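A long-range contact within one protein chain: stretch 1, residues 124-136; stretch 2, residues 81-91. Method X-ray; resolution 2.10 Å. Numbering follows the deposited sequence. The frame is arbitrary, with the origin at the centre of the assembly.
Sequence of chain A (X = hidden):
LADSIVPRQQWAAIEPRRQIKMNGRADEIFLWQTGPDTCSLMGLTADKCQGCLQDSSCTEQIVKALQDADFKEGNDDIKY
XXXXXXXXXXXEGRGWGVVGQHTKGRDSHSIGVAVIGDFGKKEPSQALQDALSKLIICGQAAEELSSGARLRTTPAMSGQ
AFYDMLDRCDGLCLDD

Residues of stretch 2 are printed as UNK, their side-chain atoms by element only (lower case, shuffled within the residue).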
ATOM      1  N   PRO A 124      14.522  11.864 -12.617  1.00 27.85           N
ATOM      2  CA  PRO A 124      14.772  10.900 -11.544  1.00 26.06           C
ATOM      3  C   PRO A 124      14.867   9.470 -12.070  1.00 27.52           C
ATOM      4  O   PRO A 124      14.234   9.127 -13.074  1.00 27.60           O
ATOM      5  CB  PRO A 124      13.567  11.092 -10.631  1.00 25.78           C
ATOM      6  CG  PRO A 124      12.495  11.432 -11.585  1.00 24.89           C
ATOM      7  CD  PRO A 124      13.174  12.440 -12.479  1.00 25.31           C
ATOM      8  N   SER A 125      15.648   8.642 -11.381  1.00 27.81           N
ATOM      9  CA  SER A 125      15.819   7.244 -11.773  1.00 26.69           C
ATOM     10  C   SER A 125      14.463   6.573 -11.878  1.00 27.94           C
ATOM     11  O   SER A 125      13.482   7.035 -11.293  1.00 29.30           O
ATOM     12  CB  SER A 125      16.676   6.497 -10.747  1.00 26.75           C
ATOM     13  OG  SER A 125      16.035   6.416  -9.484  1.00 26.42           O
ATOM     14  N   GLN A 126      14.409   5.476 -12.619  1.00 26.36           N
ATOM     15  CA  GLN A 126      13.163   4.752 -12.783  1.00 26.81           C
ATOM     16  C   GLN A 126      12.768   4.147 -11.450  1.00 26.41           C
ATOM     17  O   GLN A 126      11.583   4.007 -11.147  1.00 26.61           O
ATOM     18  CB  GLN A 126      13.322   3.642 -13.820  1.00 26.99           C
ATOM     19  CG  GLN A 126      12.043   2.886 -14.101  1.00 29.96           C
ATOM     20  CD  GLN A 126      10.987   3.754 -14.761  1.00 32.12           C
ATOM     21  OE1 GLN A 126      11.210   4.313 -15.839  1.00 33.17           O
ATOM     22  NE2 GLN A 126       9.825   3.869 -14.118  1.00 31.49           N
ATOM     23  N   ALA A 127      13.775   3.790 -10.656  1.00 24.36           N
ATOM     24  CA  ALA A 127      13.545   3.186  -9.351  1.00 23.15           C
ATOM     25  C   ALA A 127      12.792   4.132  -8.431  1.00 23.03           C
ATOM     26  O   ALA A 127      11.935   3.705  -7.666  1.00 24.07           O
ATOM     27  CB  ALA A 127      14.871   2.791  -8.722  1.00 23.06           C
ATOM     28  N   LEU A 128      13.129   5.417  -8.513  1.00 22.13           N
ATOM     29  CA  LEU A 128      12.499   6.442  -7.692  1.00 21.84           C
ATOM     30  C   LEU A 128      11.049   6.650  -8.129  1.00 21.28           C
ATOM     31  O   LEU A 128      10.155   6.776  -7.296  1.00 21.31           O
ATOM     32  CB  LEU A 128      13.294   7.752  -7.797  1.00 20.08           C
ATOM     33  CG  LEU A 128      12.935   8.893  -6.840  1.00 19.46           C
ATOM     34  CD1 LEU A 128      14.104   9.861  -6.754  1.00 17.77           C
ATOM     35  CD2 LEU A 128      11.678   9.603  -7.305  1.00 18.03           C
ATOM     36  N   GLN A 129      10.821   6.681  -9.436  1.00 20.66           N
ATOM     37  CA  GLN A 129       9.471   6.851  -9.967  1.00 21.51           C
ATOM     38  C   GLN A 129       8.528   5.739  -9.531  1.00 20.95           C
ATOM     39  O   GLN A 129       7.400   6.007  -9.130  1.00 22.53           O
ATOM     40  CB  GLN A 129       9.495   6.893 -11.488  1.00 21.74           C
ATOM     41  CG  GLN A 129       9.967   8.205 -12.060  1.00 24.58           C
ATOM     42  CD  GLN A 129      10.024   8.171 -13.569  1.00 26.56           C
ATOM     43  OE1 GLN A 129       9.058   7.790 -14.229  1.00 29.91           O
ATOM     44  NE2 GLN A 129      11.159   8.570 -14.125  1.00 26.78           N
ATOM     45  N   ASP A 130       8.988   4.492  -9.620  1.00 20.75           N
ATOM     46  CA  ASP A 130       8.160   3.353  -9.234  1.00 22.36           C
ATOM     47  C   ASP A 130       7.804   3.400  -7.755  1.00 20.67           C
ATOM     48  O   ASP A 130       6.687   3.059  -7.382  1.00 21.91           O
ATOM     49  CB  ASP A 130       8.870   2.036  -9.555  1.00 25.34           C
ATOM     50  CG  ASP A 130       9.126   1.864 -11.043  1.00 30.35           C
ATOM     51  OD1 ASP A 130      10.229   1.415 -11.410  1.00 34.25           O
ATOM     52  OD2 ASP A 130       8.224   2.176 -11.851  1.00 34.20           O
ATOM     53  N   ALA A 131       8.755   3.814  -6.919  1.00 19.98           N
ATOM     54  CA  ALA A 131       8.508   3.910  -5.481  1.00 19.84           C
ATOM     55  C   ALA A 131       7.456   4.989  -5.277  1.00 19.21           C
ATOM     56  O   ALA A 131       6.522   4.825  -4.494  1.00 19.23           O
ATOM     57  CB  ALA A 131       9.792   4.275  -4.736  1.00 18.38           C
ATOM     58  N   LEU A 132       7.621   6.093  -5.997  1.00 18.80           N
ATOM     59  CA  LEU A 132       6.679   7.193  -5.923  1.00 19.77           C
ATOM     60  C   LEU A 132       5.310   6.657  -6.297  1.00 20.19           C
ATOM     61  O   LEU A 132       4.334   6.879  -5.594  1.00 19.89           O
ATOM     62  CB  LEU A 132       7.083   8.306  -6.886  1.00 19.36           C
ATOM     63  CG  LEU A 132       6.099   9.470  -7.050  1.00 21.93           C
ATOM     64  CD1 LEU A 132       5.558   9.901  -5.698  1.00 22.36           C
ATOM     65  CD2 LEU A 132       6.801  10.627  -7.742  1.00 24.16           C
ATOM     66  N   SER A 133       5.262   5.933  -7.407  1.00 22.13           N
ATOM     67  CA  SER A 133       4.018   5.350  -7.889  1.00 22.07           C
ATOM     68  C   SER A 133       3.412   4.410  -6.854  1.00 22.26           C
ATOM     69  O   SER A 133       2.210   4.465  -6.588  1.00 22.28           O
ATOM     70  CB  SER A 133       4.266   4.588  -9.186  1.00 23.07           C
ATOM     71  OG  SER A 133       3.043   4.113  -9.717  1.00 26.73           O
ATOM     72  N   LYS A 134       4.246   3.555  -6.266  1.00 20.46           N
ATOM     73  CA  LYS A 134       3.778   2.605  -5.260  1.00 20.16           C
ATOM     74  C   LYS A 134       3.202   3.303  -4.029  1.00 19.80           C
ATOM     75  O   LYS A 134       2.138   2.931  -3.545  1.00 18.78           O
ATOM     76  CB  LYS A 134       4.920   1.676  -4.831  1.00 19.85           C
ATOM     77  CG  LYS A 134       4.529   0.629  -3.780  1.00 22.40           C
ATOM     78  CD  LYS A 134       5.701  -0.312  -3.454  1.00 23.11           C
ATOM     79  CE  LYS A 134       6.878   0.471  -2.886  1.00 25.63           C
ATOM     80  NZ  LYS A 134       8.152  -0.288  -2.912  1.00 28.81           N
ATOM     81  N   LEU A 135       3.911   4.309  -3.523  1.00 18.81           N
ATOM     82  CA  LEU A 135       3.458   5.036  -2.342  1.00 17.74           C
ATOM     83  C   LEU A 135       2.032   5.572  -2.512  1.00 16.99           C
ATOM     84  O   LEU A 135       1.184   5.436  -1.637  1.00 16.32           O
ATOM     85  CB  LEU A 135       4.419   6.191  -2.049  1.00 16.51           C
ATOM     86  CG  LEU A 135       4.028   7.143  -0.915  1.00 17.21           C
ATOM     87  CD1 LEU A 135       3.990   6.389   0.395  1.00 20.88           C
ATOM     88  CD2 LEU A 135       5.013   8.287  -0.831  1.00 19.11           C
ATOM     89  N   ILE A 136       1.776   6.186  -3.651  1.00 18.78           N
ATOM     90  CA  ILE A 136       0.468   6.754  -3.925  1.00 19.35           C
ATOM     91  C   ILE A 136      -0.609   5.674  -4.033  1.00 20.39           C
ATOM     92  O   ILE A 136      -1.651   5.739  -3.384  1.00 18.87           O
ATOM     93  CB  ILE A 136       0.518   7.558  -5.226  1.00 20.68           C
ATOM     94  CG1 ILE A 136       1.577   8.667  -5.094  1.00 21.47           C
ATOM     95  CG2 ILE A 136      -0.881   8.096  -5.554  1.00 22.11           C
ATOM     96  CD1 ILE A 136       1.922   9.387  -6.389  1.00 19.95           C
ATOM     97  N   UNK A  81       6.025  14.179   4.864  1.00 13.40           N
ATOM     98  CA  UNK A  81       5.301  12.988   5.310  1.00 14.09           C
ATOM     99  C   UNK A  81       6.086  11.736   4.926  1.00 14.34           C
ATOM    100  O   UNK A  81       6.027  10.723   5.620  1.00 14.57           O
ATOM    101  c   UNK A  81       3.922  12.929   4.647  1.00 15.96           C
ATOM    102  o   UNK A  81       2.367  13.838   6.207  1.00 22.61           O
ATOM    103  c   UNK A  81       2.985  13.995   5.157  1.00 16.98           C
ATOM    104  n   UNK A  81       2.883  15.094   4.423  1.00 14.42           N
ATOM    105  N   UNK A  82       6.799  11.826   3.805  1.00 13.85           N
ATOM    106  CA  UNK A  82       7.615  10.738   3.279  1.00 12.77           C
ATOM    107  C   UNK A  82       8.752  11.295   2.431  1.00 12.43           C
ATOM    108  O   UNK A  82       8.683  12.421   1.948  1.00 12.59           O
ATOM    109  c   UNK A  82       4.397   9.550   3.087  1.00 15.14           C
ATOM    110  c   UNK A  82       6.793   9.803   2.385  1.00 13.45           C
ATOM    111  c   UNK A  82       3.678   7.716   4.455  1.00 15.22           C
ATOM    112  c   UNK A  82       5.978   7.898   3.800  1.00 13.01           C
ATOM    113  c   UNK A  82       3.388   8.880   3.759  1.00 14.24           C
ATOM    114  c   UNK A  82       5.700   9.068   3.101  1.00 14.42           C
ATOM    115  c   UNK A  82       4.979   7.221   4.474  1.00 13.78           C
ATOM    116  N   UNK A  83       9.790  10.489   2.240  1.00 12.58           N
ATOM    117  CA  UNK A  83      10.931  10.876   1.423  1.00 13.81           C
ATOM    118  C   UNK A  83      11.342   9.643   0.622  1.00 14.80           C
ATOM    119  O   UNK A  83      11.226   8.523   1.105  1.00 17.90           O
ATOM    120  c   UNK A  83      13.157  13.236   3.559  1.00 16.39           C
ATOM    121  c   UNK A  83      11.848  12.514   3.272  1.00 14.58           C
ATOM    122  c   UNK A  83      11.267  11.969   4.567  1.00 16.01           C
ATOM    123  c   UNK A  83      12.095  11.362   2.294  1.00 13.18           C
ATOM    124  N   UNK A  84      11.830   9.856  -0.594  1.00 16.04           N
ATOM    125  CA  UNK A  84      12.212   8.759  -1.480  1.00 16.29           C
ATOM    126  C   UNK A  84      13.594   8.998  -2.093  1.00 18.82           C
ATOM    127  O   UNK A  84      13.856  10.084  -2.603  1.00 19.87           O
ATOM    128  c   UNK A  84       9.752   8.571  -2.022  1.00 17.95           C
ATOM    129  c   UNK A  84       8.622   8.511  -3.035  1.00 17.92           C
ATOM    130  c   UNK A  84      11.465   7.417  -3.489  1.00 15.93           C
ATOM    131  c   UNK A  84      11.164   8.630  -2.623  1.00 17.12           C
ATOM    132  N   UNK A  85      14.483   8.005  -2.036  1.00 20.54           N
ATOM    133  CA  UNK A  85      15.811   8.177  -2.625  1.00 23.48           C
ATOM    134  C   UNK A  85      15.864   7.614  -4.043  1.00 24.02           C
ATOM    135  O   UNK A  85      14.913   6.993  -4.510  1.00 22.93           O
ATOM    136  c   UNK A  85      16.818   6.040  -1.631  1.00 25.91           C
ATOM    137  c   UNK A  85      16.921   7.552  -1.753  1.00 23.37           C
ATOM    138  o   UNK A  85      16.208   5.391  -2.509  1.00 25.68           O
ATOM    139  o   UNK A  85      17.379   5.498  -0.654  1.00 27.62           O
ATOM    140  N   UNK A  86      16.988   7.821  -4.717  1.00 25.93           N
ATOM    141  CA  UNK A  86      17.150   7.392  -6.106  1.00 27.74           C
ATOM    142  C   UNK A  86      17.165   5.890  -6.379  1.00 28.57           C
ATOM    143  O   UNK A  86      17.086   5.459  -7.538  1.00 27.06           O
ATOM    144  c   UNK A  86      18.242   9.611  -6.591  1.00 32.90           C
ATOM    145  c   UNK A  86      18.383   8.086  -6.688  1.00 29.23           C
ATOM    146  c   UNK A  86      19.441  10.375  -7.106  1.00 35.50           C
ATOM    147  o   UNK A  86      20.574  10.108  -6.708  1.00 40.21           O
ATOM    148  n   UNK A  86      19.201  11.344  -7.991  1.00 35.83           N
ATOM    149  N   UNK A  87      17.233   5.093  -5.317  1.00 28.27           N
ATOM    150  CA  UNK A  87      17.212   3.647  -5.462  1.00 28.00           C
ATOM    151  C   UNK A  87      15.835   3.094  -5.132  1.00 26.56           C
ATOM    152  O   UNK A  87      15.670   1.893  -4.986  1.00 27.11           O
ATOM    153  c   UNK A  87      18.267   2.993  -4.566  1.00 30.96           C
ATOM    154  o   UNK A  87      19.942   2.906  -6.253  1.00 36.93           O
ATOM    155  o   UNK A  87      20.528   3.701  -4.299  1.00 36.26           O
ATOM    156  c   UNK A  87      19.677   3.219  -5.073  1.00 33.34           C
ATOM    157  N   UNK A  88      14.847   3.977  -5.010  1.00 27.03           N
ATOM    158  CA  UNK A  88      13.494   3.536  -4.717  1.00 24.54           C
ATOM    159  C   UNK A  88      13.152   3.256  -3.264  1.00 23.87           C
ATOM    160  O   UNK A  88      12.080   2.730  -2.970  1.00 24.76           O
ATOM    161  N   UNK A  89      14.049   3.601  -2.350  1.00 20.53           N
ATOM    162  CA  UNK A  89      13.800   3.382  -0.933  1.00 18.74           C
ATOM    163  C   UNK A  89      12.882   4.483  -0.394  1.00 19.21           C
ATOM    164  O   UNK A  89      13.141   5.664  -0.589  1.00 19.64           O
ATOM    165  c   UNK A  89      15.129   3.388  -0.137  1.00 19.61           C
ATOM    166  c   UNK A  89      16.092   2.350  -0.725  1.00 21.01           C
ATOM    167  c   UNK A  89      14.863   3.107   1.335  1.00 18.09           C
ATOM    168  N   UNK A  90      11.807   4.093   0.280  1.00 18.28           N
ATOM    169  CA  UNK A  90      10.868   5.059   0.843  1.00 18.38           C
ATOM    170  C   UNK A  90      11.072   5.200   2.350  1.00 18.35           C
ATOM    171  O   UNK A  90      11.102   4.202   3.063  1.00 19.25           O
ATOM    172  c   UNK A  90       8.464   5.672   1.168  1.00 17.66           C
ATOM    173  c   UNK A  90       9.402   4.628   0.608  1.00 16.85           C
ATOM    174  c   UNK A  90       7.694   4.005  -1.198  1.00 20.63           C
ATOM    175  c   UNK A  90       9.128   4.450  -0.884  1.00 18.26           C
ATOM    176  N   UNK A  91      11.196   6.434   2.835  1.00 17.51           N
ATOM    177  CA  UNK A  91      11.392   6.661   4.265  1.00 17.45           C
ATOM    178  C   UNK A  91      10.210   7.360   4.896  1.00 16.95           C
ATOM    179  O   UNK A  91       9.643   8.293   4.330  1.00 17.45           O
ATOM    180  c   UNK A  91      12.641   7.511   4.545  1.00 18.46           C
ATOM    181  c   UNK A  91      16.300   5.859   3.017  1.00 23.85           C
ATOM    182  c   UNK A  91      15.523   6.685   2.217  1.00 24.62           C
ATOM    183  c   UNK A  91      15.906   5.566   4.308  1.00 23.36           C
ATOM    184  c   UNK A  91      14.348   7.217   2.720  1.00 21.57           C
ATOM    185  o   UNK A  91      17.473   5.337   2.508  1.00 28.54           O
ATOM    186  c   UNK A  91      13.929   6.940   4.016  1.00 20.15           C
ATOM    187  c   UNK A  91      14.722   6.107   4.805  1.00 21.30           C
TER

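Position 81 carries two side-chain carbons, the second bearing one oxygen and one nitrogen, and stays out of reach of the helix; this is Asn 81. Position 82 has one carbon leading into a six-carbon ring with no heteroatom, which makes it Phe 82. Its CB lies 4.0 Å from CD2 of Leu 135, while CD1 of Leu 135 sits 4.0 Å from the centroid of the Phe 82 ring, almost on the ring normal, so that a methyl C-H group meets the aromatic face.

At position 83 four carbons fork at the second, and they point away from stretch 1: Leu 83. Its backbone pairs with that of position 91 in both directions, N to O 3.0 Å and O to N 2.7 Å, tying the two strands together. Position 84 also has four carbons, but forked at the first, with one arm two carbons long; this is Ile 84, whose side chain points toward the helix. Its CG2 packs 3.8 Å from CB of Ala 131 and 3.9 Å from CG of Leu 128, and its CD1 reaches to 3.7 Å from CA of Leu 132.

Position 85 shows two carbons, the second carrying two oxygens, turned away from the helix: Asp 85. It serves the turn instead: OD1 of Asp 85 accepts from N of position 87 at 3.0 Å, and OD1 of Asp 85 accepts from N of position 89 at 2.8 Å. Position 86 has a chain of three carbons ending in one oxygen and one nitrogen, hence Gln 86. Its contact with the helix start is made largely by backbone: OG of Ser 125 donates a very short hydrogen bond, 2.4 Å, to O of Gln 86. Position 87, two carbons with two oxygens on the second, is exposed and directed away; it is Asp 87.

Position 88 has no side-chain atoms and is Gly 88. Its CA lies 3.3 Å from O of Ala 127, and a CB here would clash with that oxygen. Its phi of 82° and psi of 9° would also jam a CB against the preceding carbonyl oxygen, a requirement for glycine independent of the helix. Position 89, one carbon carrying two more, points away without touching stretch 1: Val 89. Position 90 repeats the four-carbon pattern forked at the first and is Ile 90; its CG1 lies 3.9 Å from CB of Ala 131 and its CD1 4.0 Å from CB of Leu 135. Position 91, a six-membered ring bearing one oxygen, is Tyr 91, out of reach of the helix.

The contact combines a polar start with an apolar body. Ser 125 caps the helix by accepting from N of Leu 128 at its OG, 3.2 Å away, and the same hydroxyl holds the type I turn from Asp 85 to Gly 88. Small Ala 127 and Ala 131 let the turn backbone approach closely, with CB of Ala 131 3.3 Å from O of Gly 88. Farther along, Ile 84, Ile 90 and Phe 82 pack against Ala 131 and Leu 135.

Stretch 2 (81-91) NFLIDQDGVIY
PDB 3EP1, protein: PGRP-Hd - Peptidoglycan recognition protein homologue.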